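Local coordinates for protein probable amino acid aminotransferase (Mycobacterium tuberculosis, PDB 6Q1S) that belongs to the class IV aminotransferase family and binds 4'-deoxy-4'-aminopyridoxal-5'-phosphate and 2-oxoglutaric acid within its fold, at residues G125-A137 with H164-T178. Sequence-based numbering, arbitrary orientation.
Sequences GVSAITLDRGLPA and HAARQGAGDVIFVST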
ATOM      1  N   GLY B 125      25.267 -12.799  -2.839  1.00 31.07           N
ATOM      2  CA  GLY B 125      24.930 -11.481  -3.327  1.00 30.60           C
ATOM      3  C   GLY B 125      23.736 -11.532  -4.253  1.00 29.99           C
ATOM      4  O   GLY B 125      23.059 -12.555  -4.398  1.00 29.86           O
ATOM      5  N   VAL B 126      23.478 -10.399  -4.904  1.00 29.64           N
ATOM      6  CA  VAL B 126      22.297 -10.253  -5.744  1.00 29.04           C
ATOM      7  C   VAL B 126      22.657  -9.467  -6.993  1.00 29.14           C
ATOM      8  O   VAL B 126      23.601  -8.671  -7.006  1.00 29.48           O
ATOM      9  CB  VAL B 126      21.129  -9.551  -5.009  1.00 29.29           C
ATOM     10  CG1 VAL B 126      20.664 -10.365  -3.807  1.00 30.15           C
ATOM     11  CG2 VAL B 126      21.527  -8.142  -4.592  1.00 29.44           C
ATOM     12  N   SER B 127      21.888  -9.702  -8.050  1.00 28.87           N
ATOM     13  CA  SER B 127      21.925  -8.884  -9.249  1.00 28.85           C
ATOM     14  C   SER B 127      20.745  -7.928  -9.190  1.00 28.11           C
ATOM     15  O   SER B 127      19.598  -8.359  -9.023  1.00 29.36           O
ATOM     16  CB  SER B 127      21.860  -9.745 -10.512  1.00 29.10           C
ATOM     17  OG  SER B 127      20.587 -10.352 -10.646  1.00 28.61           O
ATOM     18  N   ALA B 128      21.024  -6.636  -9.304  1.00 28.06           N
ATOM     19  CA  ALA B 128      20.005  -5.613  -9.154  1.00 29.26           C
ATOM     20  C   ALA B 128      19.914  -4.780 -10.422  1.00 29.22           C
ATOM     21  O   ALA B 128      20.842  -4.737 -11.233  1.00 31.23           O
ATOM     22  CB  ALA B 128      20.297  -4.708  -7.950  1.00 30.94           C
ATOM     23  N   ILE B 129      18.770  -4.126 -10.589  1.00 26.96           N
ATOM     24  CA  ILE B 129      18.554  -3.191 -11.683  1.00 26.79           C
ATOM     25  C   ILE B 129      18.048  -1.883 -11.098  1.00 26.38           C
ATOM     26  O   ILE B 129      17.304  -1.879 -10.110  1.00 25.92           O
ATOM     27  CB  ILE B 129      17.559  -3.742 -12.728  1.00 27.13           C
ATOM     28  CG1 ILE B 129      16.211  -4.062 -12.080  1.00 27.27           C
ATOM     29  CG2 ILE B 129      18.125  -4.986 -13.398  1.00 27.04           C
ATOM     30  CD1 ILE B 129      15.120  -4.390 -13.076  1.00 25.61           C
ATOM     31  N   THR B 130      18.457  -0.770 -11.701  1.00 26.57           N
ATOM     32  CA  THR B 130      17.925   0.528 -11.312  1.00 26.22           C
ATOM     33  C   THR B 130      16.575   0.739 -11.979  1.00 25.83           C
ATOM     34  O   THR B 130      16.395   0.432 -13.161  1.00 25.87           O
ATOM     35  CB  THR B 130      18.888   1.650 -11.698  1.00 26.67           C
ATOM     36  OG1 THR B 130      19.120   1.621 -13.111  1.00 26.99           O
ATOM     37  CG2 THR B 130      20.212   1.490 -10.964  1.00 27.19           C
ATOM     38  N   LEU B 131      15.625   1.274 -11.218  1.00 25.18           N
ATOM     39  CA  LEU B 131      14.275   1.475 -11.717  1.00 31.04           C
ATOM     40  C   LEU B 131      13.753   2.825 -11.255  1.00 29.80           C
ATOM     41  O   LEU B 131      13.990   3.233 -10.114  1.00 30.04           O
ATOM     42  CB  LEU B 131      13.345   0.360 -11.232  1.00 24.27           C
ATOM     43  CG  LEU B 131      12.388  -0.260 -12.247  1.00 24.43           C
ATOM     44  CD1 LEU B 131      13.144  -0.830 -13.438  1.00 25.09           C
ATOM     45  CD2 LEU B 131      11.569  -1.334 -11.568  1.00 23.69           C
ATOM     46  N   ASP B 132      13.042   3.514 -12.147  1.00 28.97           N
ATOM     47  CA  ASP B 132      12.449   4.795 -11.792  1.00 29.82           C
ATOM     48  C   ASP B 132      11.374   4.591 -10.734  1.00 30.54           C
ATOM     49  O   ASP B 132      10.445   3.799 -10.919  1.00 32.06           O
ATOM     50  CB  ASP B 132      11.853   5.458 -13.035  1.00 31.68           C
ATOM     51  CG  ASP B 132      11.582   6.941 -12.840  1.00 31.86           C
ATOM     52  OD1 ASP B 132      11.148   7.338 -11.737  1.00 31.97           O
ATOM     53  OD2 ASP B 132      11.799   7.714 -13.796  1.00 31.14           O
ATOM     54  N   ARG B 133      11.505   5.309  -9.620  1.00 29.89           N
ATOM     55  CA  ARG B 133      10.506   5.228  -8.563  1.00 26.38           C
ATOM     56  C   ARG B 133       9.322   6.145  -8.837  1.00 25.15           C
ATOM     57  O   ARG B 133       8.196   5.846  -8.422  1.00 23.94           O
ATOM     58  CB  ARG B 133      11.150   5.561  -7.213  1.00 24.86           C
ATOM     59  CG  ARG B 133      10.171   5.683  -6.061  1.00 24.22           C
ATOM     60  CD  ARG B 133       9.445   4.371  -5.823  1.00 24.38           C
ATOM     61  NE  ARG B 133       8.501   4.470  -4.717  1.00 26.00           N
ATOM     62  CZ  ARG B 133       7.234   4.850  -4.854  1.00 27.08           C
ATOM     63  NH1 ARG B 133       6.762   5.165  -6.052  1.00 26.93           N
ATOM     64  NH2 ARG B 133       6.441   4.915  -3.794  1.00 28.12           N
ATOM     65  N   GLY B 134       9.550   7.248  -9.546  1.00 27.12           N
ATOM     66  CA  GLY B 134       8.517   8.222  -9.795  1.00 27.93           C
ATOM     67  C   GLY B 134       8.439   9.328  -8.772  1.00 27.75           C
ATOM     68  O   GLY B 134       7.729  10.314  -9.002  1.00 25.11           O
ATOM     69  N   LEU B 135       9.178   9.218  -7.674  1.00 28.93           N
ATOM     70  CA  LEU B 135       9.180  10.249  -6.652  1.00 30.49           C
ATOM     71  C   LEU B 135      10.417  11.117  -6.784  1.00 31.44           C
ATOM     72  O   LEU B 135      11.506  10.605  -7.053  1.00 34.10           O
ATOM     73  CB  LEU B 135       9.172   9.627  -5.254  1.00 31.97           C
ATOM     74  CG  LEU B 135       7.888   9.063  -4.653  1.00 33.12           C
ATOM     75  CD1 LEU B 135       8.205   8.333  -3.358  1.00 34.16           C
ATOM     76  CD2 LEU B 135       6.915  10.195  -4.392  1.00 32.88           C
ATOM     77  N   PRO B 136      10.265  12.422  -6.619  1.00 29.90           N
ATOM     78  CA  PRO B 136      11.431  13.298  -6.505  1.00 29.94           C
ATOM     79  C   PRO B 136      11.983  13.290  -5.087  1.00 32.76           C
ATOM     80  O   PRO B 136      11.318  12.899  -4.126  1.00 36.56           O
ATOM     81  CB  PRO B 136      10.882  14.674  -6.892  1.00 29.13           C
ATOM     82  CG  PRO B 136       9.442  14.605  -6.539  1.00 28.52           C
ATOM     83  CD  PRO B 136       9.006  13.179  -6.715  1.00 28.90           C
ATOM     84  N   ALA B 137      13.234  13.740  -4.974  1.00 33.20           N
ATOM     85  CA  ALA B 137      13.944  13.709  -3.701  1.00 35.23           C
ATOM     86  C   ALA B 137      13.278  14.567  -2.631  1.00 41.46           C
ATOM     87  O   ALA B 137      13.502  14.332  -1.439  1.00 45.78           O
ATOM     88  CB  ALA B 137      15.392  14.156  -3.904  1.00 33.94           C
ATOM     89  N   HIS B 164       8.695  -7.702 -10.910  1.00 23.15           N
ATOM     90  CA  HIS B 164       9.043  -7.144 -12.213  1.00 23.40           C
ATOM     91  C   HIS B 164      10.513  -7.377 -12.534  1.00 24.03           C
ATOM     92  O   HIS B 164      10.859  -7.742 -13.663  1.00 24.41           O
ATOM     93  CB  HIS B 164       8.706  -5.652 -12.241  1.00 23.09           C
ATOM     94  CG  HIS B 164       9.243  -4.923 -13.434  1.00 23.41           C
ATOM     95  ND1 HIS B 164      10.444  -4.247 -13.413  1.00 23.79           N
ATOM     96  CD2 HIS B 164       8.740  -4.754 -14.680  1.00 23.45           C
ATOM     97  CE1 HIS B 164      10.661  -3.698 -14.594  1.00 24.04           C
ATOM     98  NE2 HIS B 164       9.643  -3.991 -15.383  1.00 23.84           N
ATOM     99  N   ALA B 165      11.393  -7.178 -11.550  1.00 24.19           N
ATOM    100  CA  ALA B 165      12.817  -7.404 -11.774  1.00 24.97           C
ATOM    101  C   ALA B 165      13.148  -8.886 -11.859  1.00 25.57           C
ATOM    102  O   ALA B 165      14.125  -9.262 -12.515  1.00 25.77           O
ATOM    103  CB  ALA B 165      13.633  -6.748 -10.665  1.00 24.91           C
ATOM    104  N   ALA B 166      12.361  -9.736 -11.199  1.00 24.93           N
ATOM    105  CA  ALA B 166      12.608 -11.170 -11.275  1.00 25.30           C
ATOM    106  C   ALA B 166      12.375 -11.697 -12.684  1.00 25.53           C
ATOM    107  O   ALA B 166      13.132 -12.547 -13.168  1.00 27.77           O
ATOM    108  CB  ALA B 166      11.725 -11.911 -10.270  1.00 24.96           C
ATOM    109  N   ARG B 167      11.355 -11.182 -13.375  1.00 25.14           N
ATOM    110  CA  ARG B 167      11.104 -11.603 -14.748  1.00 25.37           C
ATOM    111  C   ARG B 167      12.223 -11.206 -15.695  1.00 27.89           C
ATOM    112  O   ARG B 167      12.262 -11.702 -16.826  1.00 30.78           O
ATOM    113  CB  ARG B 167       9.775 -11.028 -15.247  1.00 24.85           C
ATOM    114  CG  ARG B 167       8.554 -11.573 -14.522  1.00 24.37           C
ATOM    115  CD  ARG B 167       7.257 -11.183 -15.220  1.00 23.97           C
ATOM    116  NE  ARG B 167       6.906  -9.781 -15.012  1.00 23.55           N
ATOM    117  CZ  ARG B 167       6.164  -9.344 -14.000  1.00 23.02           C
ATOM    118  NH1 ARG B 167       5.696 -10.200 -13.101  1.00 22.84           N
ATOM    119  NH2 ARG B 167       5.889  -8.054 -13.882  1.00 22.71           N
ATOM    120  N   GLN B 168      13.132 -10.332 -15.265  1.00 27.09           N
ATOM    121  CA  GLN B 168      14.267  -9.921 -16.077  1.00 26.63           C
ATOM    122  C   GLN B 168      15.589 -10.419 -15.503  1.00 27.37           C
ATOM    123  O   GLN B 168      16.652  -9.892 -15.847  1.00 29.11           O
ATOM    124  CB  GLN B 168      14.269  -8.402 -16.237  1.00 26.37           C
ATOM    125  CG  GLN B 168      12.878  -7.848 -16.490  1.00 26.37           C
ATOM    126  CD  GLN B 168      12.877  -6.376 -16.824  1.00 30.05           C
ATOM    127  OE1 GLN B 168      12.577  -5.540 -15.977  1.00 32.33           O
ATOM    128  NE2 GLN B 168      13.197  -6.049 -18.071  1.00 33.69           N
ATOM    129  N   GLY B 169      15.543 -11.429 -14.637  1.00 28.65           N
ATOM    130  CA  GLY B 169      16.747 -12.012 -14.082  1.00 27.68           C
ATOM    131  C   GLY B 169      17.404 -11.225 -12.973  1.00 30.49           C
ATOM    132  O   GLY B 169      18.546 -11.534 -12.614  1.00 32.42           O
ATOM    133  N   ALA B 170      16.732 -10.220 -12.420  1.00 27.04           N
ATOM    134  CA  ALA B 170      17.296  -9.402 -11.356  1.00 26.99           C
ATOM    135  C   ALA B 170      16.754  -9.853 -10.006  1.00 26.66           C
ATOM    136  O   ALA B 170      15.562 -10.143  -9.866  1.00 26.17           O
ATOM    137  CB  ALA B 170      16.978  -7.923 -11.579  1.00 26.64           C
ATOM    138  N   GLY B 171      17.637  -9.901  -9.013  1.00 26.96           N
ATOM    139  CA  GLY B 171      17.269 -10.382  -7.697  1.00 26.77           C
ATOM    140  C   GLY B 171      16.718  -9.309  -6.783  1.00 26.25           C
ATOM    141  O   GLY B 171      16.087  -9.618  -5.768  1.00 25.96           O
ATOM    142  N   ASP B 172      16.949  -8.047  -7.123  1.00 26.17           N
ATOM    143  CA  ASP B 172      16.455  -6.939  -6.315  1.00 25.73           C
ATOM    144  C   ASP B 172      16.422  -5.686  -7.182  1.00 25.62           C
ATOM    145  O   ASP B 172      16.690  -5.736  -8.388  1.00 25.84           O
ATOM    146  CB  ASP B 172      17.319  -6.751  -5.066  1.00 26.03           C
ATOM    147  CG  ASP B 172      16.514  -6.300  -3.864  1.00 30.68           C
ATOM    148  OD1 ASP B 172      15.743  -5.326  -3.990  1.00 31.81           O
ATOM    149  OD2 ASP B 172      16.662  -6.915  -2.787  1.00 32.12           O
ATOM    150  N   VAL B 173      16.097  -4.556  -6.561  1.00 25.30           N
ATOM    151  CA  VAL B 173      15.890  -3.297  -7.265  1.00 25.13           C
ATOM    152  C   VAL B 173      16.524  -2.182  -6.449  1.00 25.27           C
ATOM    153  O   VAL B 173      16.519  -2.221  -5.215  1.00 25.20           O
ATOM    154  CB  VAL B 173      14.386  -3.018  -7.499  1.00 24.48           C
ATOM    155  CG1 VAL B 173      14.147  -1.583  -7.953  1.00 24.32           C
ATOM    156  CG2 VAL B 173      13.814  -3.985  -8.512  1.00 24.42           C
ATOM    157  N   ILE B 174      17.094  -1.202  -7.141  1.00 25.50           N
ATOM    158  CA  ILE B 174      17.523   0.049  -6.534  1.00 25.59           C
ATOM    159  C   ILE B 174      16.658   1.147  -7.135  1.00 25.20           C
ATOM    160  O   ILE B 174      16.717   1.400  -8.345  1.00 25.32           O
ATOM    161  CB  ILE B 174      19.016   0.323  -6.763  1.00 26.27           C
ATOM    162  CG1 ILE B 174      19.862  -0.698  -5.998  1.00 26.67           C
ATOM    163  CG2 ILE B 174      19.367   1.738  -6.326  1.00 28.14           C
ATOM    164  CD1 ILE B 174      21.349  -0.503  -6.159  1.00 27.38           C
ATOM    165  N   PHE B 175      15.836   1.777  -6.300  1.00 24.77           N
ATOM    166  CA  PHE B 175      14.953   2.836  -6.766  1.00 24.41           C
ATOM    167  C   PHE B 175      15.747   4.107  -7.027  1.00 24.78           C
ATOM    168  O   PHE B 175      16.559   4.527  -6.197  1.00 25.08           O
ATOM    169  CB  PHE B 175      13.860   3.110  -5.734  1.00 23.89           C
ATOM    170  CG  PHE B 175      12.658   2.226  -5.872  1.00 23.41           C
ATOM    171  CD1 PHE B 175      12.042   2.061  -7.102  1.00 23.75           C
ATOM    172  CD2 PHE B 175      12.147   1.556  -4.775  1.00 23.15           C
ATOM    173  CE1 PHE B 175      10.934   1.249  -7.232  1.00 22.84           C
ATOM    174  CE2 PHE B 175      11.040   0.739  -4.899  1.00 22.74           C
ATOM    175  CZ  PHE B 175      10.431   0.587  -6.132  1.00 22.58           C
ATOM    176  N   VAL B 176      15.504   4.729  -8.175  1.00 25.38           N
ATOM    177  CA  VAL B 176      16.114   6.005  -8.516  1.00 26.90           C
ATOM    178  C   VAL B 176      14.997   7.017  -8.706  1.00 29.16           C
ATOM    179  O   VAL B 176      13.973   6.719  -9.332  1.00 30.53           O
ATOM    180  CB  VAL B 176      16.992   5.906  -9.780  1.00 25.62           C
ATOM    181  CG1 VAL B 176      17.808   7.173  -9.960  1.00 26.06           C
ATOM    182  CG2 VAL B 176      17.902   4.687  -9.706  1.00 25.98           C
ATOM    183  N   SER B 177      15.197   8.209  -8.157  1.00 28.92           N
ATOM    184  CA  SER B 177      14.210   9.270  -8.239  1.00 29.21           C
ATOM    185  C   SER B 177      14.178   9.891  -9.634  1.00 31.71           C
ATOM    186  O   SER B 177      15.098   9.726 -10.441  1.00 31.20           O
ATOM    187  CB  SER B 177      14.508  10.340  -7.193  1.00 28.89           C
ATOM    188  OG  SER B 177      15.753  10.965  -7.445  1.00 28.78           O
ATOM    189  N   THR B 178      13.094  10.621  -9.911  1.00 34.03           N
ATOM    190  CA  THR B 178      12.990  11.341 -11.178  1.00 35.04           C
ATOM    191  C   THR B 178      14.099  12.375 -11.318  1.00 36.06           C
ATOM    192  O   THR B 178      14.517  12.702 -12.434  1.00 36.59           O
ATOM    193  CB  THR B 178      11.619  12.011 -11.299  1.00 33.73           C
ATOM    194  OG1 THR B 178      10.597  11.090 -10.900  1.00 30.65           O
ATOM    195  CG2 THR B 178      11.358  12.442 -12.738  1.00 35.56           C
TER
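Strands 126-132 and 172-176 pair in parallel, their axes 30° apart, through backbone hydrogen bonds such as Ile174 N to Ile129 O (3.1 Å), Leu131 N to Ile174 O and Val176 N to Leu131 O, the last nearly straight at 168°. Beyond the strand end, Arg133 N still donates to Val176 O at 2.9 Å. The Arg133 chain, bent at chi2 (62°), then lays CD over the centre of the Phe175 ring, 3.6 Å from its centroid, a CH-pi contact; Val173 CG1 lies over the opposite face, nearer the rim. The chain joining the strands runs through helix 156-166, giving a beta-alpha-beta crossover within the mixed sheet of this class IV aminotransferase, where 126-132 also pairs with 258-265. Ala170 N bonds to Ala165 O and Gly169 N to Ala166 O, with positive phi at Gly169: a Schellman motif that ends the helix. On the sheet face carrying Ile129 and Leu131, Ile129 CD1 meets Ala165 CB of the helix at 3.7 Å, and Ile129 CG2 touches Ala170 CB in the loop that follows. Leu131 CD2 approaches His164 ND1 obliquely at 3.6 Å, while Trp145 of the second subunit packs on both residues. Asp132 OD1 accepts from Gly134 N (2.7 Å), an Asx turn where the strand gives way to the loop.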